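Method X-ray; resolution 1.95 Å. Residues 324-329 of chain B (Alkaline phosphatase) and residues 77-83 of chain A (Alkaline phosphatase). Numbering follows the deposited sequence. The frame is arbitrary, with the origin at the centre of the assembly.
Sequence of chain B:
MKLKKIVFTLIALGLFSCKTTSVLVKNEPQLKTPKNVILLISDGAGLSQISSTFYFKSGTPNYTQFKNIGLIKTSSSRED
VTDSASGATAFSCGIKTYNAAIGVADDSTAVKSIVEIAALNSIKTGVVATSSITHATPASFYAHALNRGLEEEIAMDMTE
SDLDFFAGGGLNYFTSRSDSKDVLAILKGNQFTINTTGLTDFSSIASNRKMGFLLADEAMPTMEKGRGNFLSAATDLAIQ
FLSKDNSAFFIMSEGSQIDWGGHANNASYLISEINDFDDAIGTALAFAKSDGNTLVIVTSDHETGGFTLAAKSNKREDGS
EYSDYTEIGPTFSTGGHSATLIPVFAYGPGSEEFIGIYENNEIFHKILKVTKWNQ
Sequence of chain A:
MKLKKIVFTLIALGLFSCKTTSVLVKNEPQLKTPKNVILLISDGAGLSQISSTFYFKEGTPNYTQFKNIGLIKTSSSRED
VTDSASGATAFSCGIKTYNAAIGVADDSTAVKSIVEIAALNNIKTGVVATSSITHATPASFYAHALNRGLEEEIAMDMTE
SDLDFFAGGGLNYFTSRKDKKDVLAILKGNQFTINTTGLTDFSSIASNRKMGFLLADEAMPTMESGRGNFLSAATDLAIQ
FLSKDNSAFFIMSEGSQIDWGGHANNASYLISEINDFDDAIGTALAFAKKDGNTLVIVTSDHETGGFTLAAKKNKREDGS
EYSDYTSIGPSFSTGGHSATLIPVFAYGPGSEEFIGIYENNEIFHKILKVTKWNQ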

# COMPACT_ATOMS: atom_id res chain seq x y z
N ASP B 324 17.71 14.69 8.42
CA ASP B 324 17.42 15.86 7.64
C ASP B 324 16.26 15.48 6.71
O ASP B 324 16.48 14.74 5.76
CB ASP B 324 18.65 16.28 6.81
CG ASP B 324 18.39 17.51 5.95
OD1 ASP B 324 17.23 17.97 5.89
OD2 ASP B 324 19.33 18.03 5.31
N TYR B 325 15.05 16.01 6.99
CA TYR B 325 13.83 15.59 6.27
C TYR B 325 13.77 16.12 4.85
O TYR B 325 12.90 15.70 4.04
CB TYR B 325 12.61 16.03 7.07
CG TYR B 325 12.21 15.06 8.20
CD1 TYR B 325 13.17 14.32 8.88
CD2 TYR B 325 10.88 14.92 8.58
CE1 TYR B 325 12.84 13.43 9.96
CE2 TYR B 325 10.52 14.07 9.66
CZ TYR B 325 11.49 13.33 10.31
OH TYR B 325 11.11 12.47 11.31
N THR B 326 14.72 16.97 4.48
CA THR B 326 14.65 17.51 3.12
C THR B 326 14.84 16.43 2.06
O THR B 326 14.23 16.49 1.00
CB THR B 326 15.67 18.66 2.84
OG1 THR B 326 16.98 18.12 2.99
CG2 THR B 326 15.50 19.85 3.81
N GLU B 327 15.67 15.43 2.37
CA GLU B 327 16.11 14.38 1.45
C GLU B 327 15.92 12.98 2.10
O GLU B 327 15.72 12.86 3.32
CB GLU B 327 17.60 14.60 1.08
N ILE B 328 16.04 11.93 1.29
CA ILE B 328 15.85 10.53 1.72
C ILE B 328 17.15 9.78 1.79
O ILE B 328 17.98 9.89 0.87
CB ILE B 328 14.82 9.78 0.77
CG1 ILE B 328 13.44 10.46 0.91
CG2 ILE B 328 14.85 8.23 1.04
CD1 ILE B 328 12.49 10.36 -0.39
N GLY B 329 17.35 9.01 2.87
CA GLY B 329 18.43 8.01 2.87
C GLY B 329 17.86 6.65 3.19
O GLY B 329 17.54 6.40 4.35
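Chain A 77-83: SREDVTD

Chain A crosses chain B as an irregular segment, with no regular helix or strand. It meets chain B where that chain turns a corner, in a type I beta turn from Asp324(B) to Glu327(B). The turn is braced from within: OD1 of Asp324(B) accepts hydrogen bonds from N of Thr326(B) at 3.0 Å and from OG1 of Thr326(B) at 2.9 Å.

At the closest approach, Tyr325(B)-Thr326(B) and Glu79(A)-Val81(A) run in opposite senses; beyond it the turn takes chain B off on another course. Val81(A) lies nearest Tyr325(B), CA to CA 4.8 Å, and Glu79(A) nearest Thr326(B), CA to CA 3.9 Å. Two backbone hydrogen bonds hold this register. N of Val81(A) donates to O of Tyr325(B) at 2.9 Å, and N of Asp80(A) donates to O of Thr326(B) at 2.9 Å. Both are nearly straight.

Tyr325(B) has the largest covered area. Val81(A) points toward chain B and sets CG1 over one face of the tyrosine ring, 3.9 Å from the ring centroid, in a CH-pi contact. Its CG2 lies 4.1 Å from CG1 of Ile328(B), so the valine touches two apolar side chains.

Asp80(A) also points toward chain B. Its CB packs 3.8 Å from CD1 of Ile328(B), and its OD2 comes within 3.9 Å of CA of Glu327(B). The side chain of Glu327(B) is not modelled beyond CB.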

# COMPACT_ATOMS: atom_id res chain seq x y z
N SER A 77 6.07 21.00 0.70
CA SER A 77 6.50 21.96 -0.31
C SER A 77 8.03 22.08 -0.36
O SER A 77 8.55 22.48 -1.38
CB SER A 77 5.88 23.36 -0.06
OG SER A 77 6.12 23.82 1.29
N ARG A 78 8.72 21.66 0.70
CA ARG A 78 10.17 21.89 0.84
C ARG A 78 10.98 20.63 1.22
O ARG A 78 12.23 20.68 1.24
CB ARG A 78 10.43 22.92 1.96
CG ARG A 78 9.72 24.21 1.76
CD ARG A 78 10.30 25.31 2.67
NE ARG A 78 9.47 26.50 2.54
CZ ARG A 78 9.78 27.65 3.14
NH1 ARG A 78 10.90 27.76 3.85
NH2 ARG A 78 8.99 28.70 3.00
N GLU A 79 10.29 19.55 1.65
CA GLU A 79 10.98 18.40 2.28
C GLU A 79 10.42 17.12 1.66
O GLU A 79 9.16 16.96 1.55
CB GLU A 79 10.75 18.35 3.82
CG GLU A 79 11.41 19.52 4.72
CD GLU A 79 10.45 20.70 5.05
OE1 GLU A 79 9.19 20.65 4.79
OE2 GLU A 79 10.93 21.69 5.63
N ASP A 80 11.32 16.17 1.32
CA ASP A 80 10.88 14.86 0.86
C ASP A 80 10.14 14.09 1.95
O ASP A 80 9.16 13.40 1.67
CB ASP A 80 12.01 14.02 0.32
CG ASP A 80 12.46 14.46 -1.10
OD1 ASP A 80 11.68 15.09 -1.85
OD2 ASP A 80 13.56 14.08 -1.47
N VAL A 81 10.63 14.20 3.15
CA VAL A 81 9.90 13.63 4.32
C VAL A 81 9.06 14.70 5.05
O VAL A 81 9.58 15.68 5.66
CB VAL A 81 10.90 12.88 5.25
CG1 VAL A 81 10.21 12.11 6.45
CG2 VAL A 81 11.82 11.95 4.39
N THR A 82 7.74 14.43 5.11
CA THR A 82 6.84 15.39 5.69
C THR A 82 6.81 15.21 7.22
O THR A 82 7.19 14.16 7.72
CB THR A 82 5.39 15.16 5.15
OG1 THR A 82 4.57 16.27 5.56
CG2 THR A 82 4.81 13.90 5.79
N ASP A 83 6.37 16.22 7.93
CA ASP A 83 5.94 16.01 9.34
C ASP A 83 4.41 16.03 9.40
O ASP A 83 3.73 16.21 8.37
CB ASP A 83 6.60 17.07 10.30
CG ASP A 83 5.89 18.44 10.32
OD1 ASP A 83 5.24 18.90 9.32
OD2 ASP A 83 5.99 19.09 11.36